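Local coordinates for protein probable oxidoreductase (Pseudomonas aeruginosa, PDB 4B7C) that is a probable oxidoreductase of the medium-chain dehydrogenase/reductase family, likely to use NADP as cofactor, though its substrate is not established, at residues L50-R55 with G248-Y253; R243-G248 with E276-M281. All blocks are in the same frame, centred on the assembly; numbering follows the deposited sequence.

Interaction 1 of 2, residues L50-R55 with G248-Y253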
loop_
_atom_site.group_PDB
_atom_site.type_symbol
_atom_site.label_atom_id
_atom_site.label_comp_id
_atom_site.label_asym_id
_atom_site.label_seq_id
_atom_site.Cartn_x
_atom_site.Cartn_y
_atom_site.Cartn_z
ATOM N N LEU B 50 9.226 -20.383 18.538
ATOM C CA LEU B 50 9.019 -20.958 17.219
ATOM C C LEU B 50 7.996 -20.085 16.490
ATOM O O LEU B 50 6.849 -19.956 16.943
ATOM C CB LEU B 50 8.581 -22.421 17.317
ATOM C CG LEU B 50 9.696 -23.470 17.467
ATOM C CD1 LEU B 50 10.732 -23.103 18.516
ATOM C CD2 LEU B 50 9.081 -24.817 17.809
ATOM N N ASP B 51 8.445 -19.507 15.368
ATOM C CA ASP B 51 7.706 -18.486 14.603
ATOM C C ASP B 51 7.654 -18.797 13.112
ATOM O O ASP B 51 8.663 -19.203 12.532
ATOM C CB ASP B 51 8.385 -17.094 14.654
ATOM C CG ASP B 51 8.635 -16.587 16.083
ATOM O OD1 ASP B 51 7.664 -16.561 16.869
ATOM O OD2 ASP B 51 9.788 -16.187 16.420
ATOM N N PRO B 52 6.504 -18.531 12.467
ATOM C CA PRO B 52 6.405 -18.744 11.006
ATOM C C PRO B 52 7.483 -18.011 10.214
ATOM O O PRO B 52 7.899 -18.494 9.151
ATOM C CB PRO B 52 5.015 -18.189 10.666
ATOM C CG PRO B 52 4.241 -18.319 11.935
ATOM C CD PRO B 52 5.237 -18.028 13.022
ATOM N N ALA B 53 7.920 -16.855 10.721
ATOM C CA ALA B 53 9.001 -16.082 10.085
ATOM C C ALA B 53 10.269 -16.907 9.891
ATOM O O ALA B 53 11.098 -16.589 9.033
ATOM C CB ALA B 53 9.303 -14.812 10.870
ATOM N N MET B 54 10.409 -17.973 10.674
ATOM C CA MET B 54 11.563 -18.887 10.542
ATOM C C MET B 54 11.697 -19.485 9.137
ATOM O O MET B 54 12.800 -19.759 8.651
ATOM C CB MET B 54 11.464 -20.035 11.543
ATOM C CG MET B 54 11.905 -19.657 12.937
ATOM S SD MET B 54 11.616 -20.930 14.143
ATOM C CE MET B 54 12.975 -20.738 15.305
ATOM N N ARG B 55 10.560 -19.669 8.485
ATOM C CA ARG B 55 10.546 -20.177 7.108
ATOM C C ARG B 55 11.254 -19.197 6.140
ATOM O O ARG B 55 12.096 -19.587 5.300
ATOM C CB ARG B 55 9.098 -20.501 6.708
ATOM C CG ARG B 55 8.963 -21.537 5.586
ATOM C CD ARG B 55 9.884 -22.701 5.567
ATOM N NE ARG B 55 10.009 -23.240 4.215
ATOM C CZ ARG B 55 10.847 -22.832 3.261
ATOM N NH1 ARG B 55 11.709 -21.841 3.460
ATOM N NH2 ARG B 55 10.815 -23.442 2.075
ATOM N N GLY B 248 3.101 -9.930 8.040
ATOM C CA GLY B 248 3.643 -11.162 7.496
ATOM C C GLY B 248 2.744 -11.748 6.419
ATOM O O GLY B 248 1.697 -11.173 6.106
ATOM N N ALA B 249 3.160 -12.888 5.872
ATOM C CA ALA B 249 2.384 -13.644 4.869
ATOM C C ALA B 249 2.590 -15.173 4.980
ATOM O O ALA B 249 3.278 -15.811 4.163
ATOM C CB ALA B 249 2.728 -13.155 3.467
ATOM N N ILE B 250 1.930 -15.768 5.965
ATOM C CA ILE B 250 2.156 -17.180 6.312
ATOM C C ILE B 250 1.717 -18.131 5.196
ATOM O O ILE B 250 2.341 -19.171 4.967
ATOM C CB ILE B 250 1.357 -17.581 7.583
ATOM C CG1 ILE B 250 1.886 -16.885 8.837
ATOM C CG2 ILE B 250 1.432 -19.085 7.827
ATOM C CD1 ILE B 250 0.910 -16.827 9.996
ATOM N N SER B 251 0.635 -17.765 4.513
ATOM C CA SER B 251 0.061 -18.577 3.436
ATOM C C SER B 251 0.992 -18.670 2.226
ATOM O O SER B 251 0.732 -19.441 1.302
ATOM C CB SER B 251 -1.302 -18.013 3.029
ATOM O OG SER B 251 -1.157 -16.750 2.411
ATOM N N GLN B 252 2.053 -17.862 2.244
ATOM C CA GLN B 252 3.108 -17.811 1.240
ATOM C C GLN B 252 4.407 -18.510 1.645
ATOM O O GLN B 252 5.250 -18.730 0.783
ATOM C CB GLN B 252 3.398 -16.328 0.938
ATOM C CG GLN B 252 2.132 -15.578 0.551
ATOM C CD GLN B 252 1.426 -16.182 -0.656
ATOM O OE1 GLN B 252 2.064 -16.557 -1.639
ATOM N NE2 GLN B 252 0.103 -16.295 -0.575
ATOM N N TYR B 253 4.584 -18.867 2.921
ATOM C CA TYR B 253 5.950 -19.237 3.391
ATOM C C TYR B 253 6.459 -20.551 2.753
ATOM O O TYR B 253 7.589 -20.620 2.226
ATOM C CB TYR B 253 6.095 -19.299 4.936
ATOM C CG TYR B 253 6.396 -17.964 5.632
ATOM C CD1 TYR B 253 7.520 -17.214 5.297
ATOM C CD2 TYR B 253 5.563 -17.464 6.636
ATOM C CE1 TYR B 253 7.788 -15.999 5.915
ATOM C CE2 TYR B 253 5.821 -16.248 7.257
ATOM C CZ TYR B 253 6.934 -15.521 6.895
ATOM O OH TYR B 253 7.179 -14.310 7.505
HETATM O O HOH W 1 10.626 -14.422 7.478
#
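Tyr253 lays one face of its ring against the turn of backbone at Pro52, and the carbonyl rather than a side chain makes the closest approach: Pro52 O stands 3.5 Å above the plane, over the ring centre. The same oxygen also accepts the backbone bond from Arg55 N. Ala249 O approaches the opposite face, displaced toward the rim, and the ring is sandwiched between two carbonyl oxygens, one from each segment.

Apolar contacts flank the ring. The Pro52 ring reaches over to Ile250, its CB 3.9 Å from Ile250 CG1, while the same CB lies 4.0 Å from Tyr253 CE2. At the far end of the tyrosine, Ala53 CA comes within 3.6 Å of Tyr253 OH. Arg55 contributes its aliphatic base: CB packs on Tyr253 CB, and CG, anti to the backbone N (chi1 -156°), is placed 3.7 Å from the same Tyr253 CB, the two side chains running antiparallel past one another. Further out, Tyr253 O lies 4.0 Å above the Arg55 guanidinium plane, over its centre, a contact without a bond.

The contact bridges the two domains of a medium-chain dehydrogenase/reductase, joining the GroES-like N-terminal domain to the loop that follows strand 242-246 of the Rossmann domain; in this family the cleft between these domains holds the cofactor and substrate.

Polar links are sparse. Water 1 donates to Ala53 O at 2.7 Å and has a weak, longer bond with Tyr253 OH, making a tenuous bridge. The Arg55 guanidinium finds its hydrogen bonds elsewhere, NH1 with Asn59 OD1 and NH2 with Gly19 O.

Interaction 2 of 2, residues R243-G248 with E276-M281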
loop_
_atom_site.group_PDB
_atom_site.type_symbol
_atom_site.label_atom_id
_atom_site.label_comp_id
_atom_site.label_asym_id
_atom_site.label_seq_id
_atom_site.Cartn_x
_atom_site.Cartn_y
_atom_site.Cartn_z
ATOM N N ARG B 243 -6.881 1.472 6.638
ATOM C CA ARG B 243 -5.458 1.187 6.830
ATOM C C ARG B 243 -5.253 -0.304 6.862
ATOM O O ARG B 243 -5.893 -1.019 7.638
ATOM C CB ARG B 243 -4.935 1.803 8.120
ATOM C CG ARG B 243 -4.795 3.312 8.066
ATOM C CD ARG B 243 -6.121 4.016 8.335
ATOM N NE ARG B 243 -6.575 3.915 9.690
ATOM C CZ ARG B 243 -7.846 3.896 10.081
ATOM N NH1 ARG B 243 -8.897 3.920 9.247
ATOM N NH2 ARG B 243 -8.044 3.838 11.369
ATOM N N ILE B 244 -4.363 -0.767 6.003
ATOM C CA ILE B 244 -3.941 -2.151 5.976
ATOM C C ILE B 244 -2.511 -2.232 6.482
ATOM O O ILE B 244 -1.602 -1.613 5.911
ATOM C CB ILE B 244 -3.997 -2.752 4.565
ATOM C CG1 ILE B 244 -5.440 -2.719 4.041
ATOM C CG2 ILE B 244 -3.456 -4.174 4.564
ATOM C CD1 ILE B 244 -5.608 -3.400 2.702
ATOM N N VAL B 245 -2.308 -2.981 7.565
ATOM C CA VAL B 245 -0.966 -3.181 8.090
ATOM C C VAL B 245 -0.488 -4.581 7.775
ATOM O O VAL B 245 -1.150 -5.573 8.099
ATOM C CB VAL B 245 -0.867 -2.857 9.602
ATOM C CG1 VAL B 245 -1.887 -3.624 10.404
ATOM C CG2 VAL B 245 0.541 -3.139 10.103
ATOM N N LEU B 246 0.663 -4.649 7.109
ATOM C CA LEU B 246 1.275 -5.911 6.733
ATOM C C LEU B 246 2.362 -6.289 7.744
ATOM O O LEU B 246 3.367 -5.577 7.894
ATOM C CB LEU B 246 1.909 -5.833 5.341
ATOM C CG LEU B 246 1.010 -5.372 4.201
ATOM C CD1 LEU B 246 1.840 -5.348 2.914
ATOM C CD2 LEU B 246 -0.217 -6.268 4.064
ATOM N N CYS B 247 2.150 -7.412 8.421
ATOM C CA CYS B 247 3.103 -7.937 9.410
ATOM C C CYS B 247 3.742 -9.238 8.979
ATOM O O CYS B 247 4.795 -9.613 9.483
ATOM C CB CYS B 247 2.404 -8.178 10.734
ATOM S SG CYS B 247 1.960 -6.654 11.544
ATOM N N GLY B 248 3.101 -9.930 8.040
ATOM C CA GLY B 248 3.643 -11.162 7.496
ATOM C C GLY B 248 2.744 -11.748 6.419
ATOM O O GLY B 248 1.697 -11.173 6.106
ATOM N N GLU B 276 0.571 -0.574 4.419
ATOM C CA GLU B 276 1.888 -0.300 4.979
ATOM C C GLU B 276 2.491 -1.474 5.735
ATOM O O GLU B 276 1.824 -2.139 6.532
ATOM C CB GLU B 276 1.820 0.924 5.888
ATOM C CG GLU B 276 3.173 1.395 6.386
ATOM C CD GLU B 276 3.111 2.732 7.105
ATOM O OE1 GLU B 276 2.104 3.452 6.982
ATOM O OE2 GLU B 276 4.094 3.071 7.782
ATOM N N GLY B 277 3.770 -1.711 5.478
ATOM C CA GLY B 277 4.511 -2.761 6.150
ATOM C C GLY B 277 5.204 -2.263 7.407
ATOM O O GLY B 277 5.517 -1.079 7.530
ATOM N N MET B 278 5.401 -3.168 8.357
ATOM C CA MET B 278 6.133 -2.857 9.591
ATOM C C MET B 278 6.923 -4.051 10.080
ATOM O O MET B 278 6.606 -5.209 9.761
ATOM C CB MET B 278 5.201 -2.350 10.701
ATOM C CG MET B 278 4.331 -3.421 11.366
ATOM S SD MET B 278 5.189 -4.477 12.559
ATOM C CE MET B 278 5.450 -3.338 13.906
ATOM N N VAL B 279 7.955 -3.748 10.858
ATOM C CA VAL B 279 8.805 -4.750 11.493
ATOM C C VAL B 279 9.041 -4.311 12.950
ATOM O O VAL B 279 9.352 -3.142 13.205
ATOM C CB VAL B 279 10.129 -4.887 10.710
ATOM C CG1 VAL B 279 11.246 -5.397 11.578
ATOM C CG2 VAL B 279 9.946 -5.841 9.535
ATOM N N VAL B 280 8.828 -5.222 13.901
ATOM C CA VAL B 280 8.763 -4.842 15.333
ATOM C C VAL B 280 10.074 -4.243 15.849
ATOM O O VAL B 280 10.063 -3.355 16.688
ATOM C CB VAL B 280 8.307 -6.027 16.242
ATOM C CG1 VAL B 280 9.317 -7.156 16.226
ATOM C CG2 VAL B 280 8.079 -5.561 17.674
ATOM N N MET B 281 11.199 -4.692 15.319
ATOM C CA MET B 281 12.499 -4.180 15.786
ATOM C C MET B 281 12.699 -2.686 15.545
ATOM O O MET B 281 13.482 -2.043 16.240
ATOM C CB MET B 281 13.641 -4.955 15.152
ATOM C CG MET B 281 14.041 -4.410 13.718
ATOM S SD MET B 281 14.702 -5.514 12.371
ATOM C CE MET B 281 16.458 -5.495 12.747
HETATM O O HOH W 2 6.396 -7.693 10.873
#
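Leu246 is gripped through both of its backbone polar atoms by the neighbouring strand: its N donates to Glu276 O at 2.8 Å, almost straight at 173°, and its O receives Met278 N at 3.2 Å. Glu276 N closes the pattern on Ile244 O at 2.8 Å. This is the parallel pairing of strands 242-246 and 274-277, the last two of the six-stranded Rossmann sheet, joined by a beta-alpha-beta connection through helix 267-270. The packing is tight here, with Val245 CA and Gly277 CA adding CA-H...O contacts to Glu276 O and Leu246 O, respectively.

Toward the end of the pairing the contact is looser and passes to side chains. Met278 CG lies between its backbone N and carbonyl carbon (chi1 74°), where it reaches back to Val245 CG2 and Cys247 SG, each at 4.0 Å; Ala140 of helix 132-145 touches both Met278 and Cys247. Direct backbone pairing gives way to water 2, which donates to Cys247 O at 2.9 Å and to Met278 O at 2.7 Å.

Glu276 OE1 forms a salt bridge with Arg274 of the second subunit, and its backbone pairs antiparallel with a strand of that chain, continuing the sheet across the interface. Main-chain bonds thus fix the strand alignment, while side-chain packing of Met278 on Val245 and Cys247, with the bridging water, continues the contact where the backbones separate.

Overall arrangement
Interaction 2 is a buried contact inside the Rossmann domain, between neighbouring strands much closer in sequence than the segments of interaction 1, which is a surface contact between the two domains. Both use the chain from strand 242-246 onward: residues 243-248 belong to the sheet and its end, residues 248-253 carry on from it toward the N-terminal domain, and Gly248 is common to both. The chemistry follows the place. Regular backbone bonds dominate within the sheet, whereas aromatic and aliphatic packing does most of the work between domains. Each includes a bridging water, and each touches the second subunit, interaction 2 more extensively. The centres of interactions 1 and 2 are about 14 Å apart.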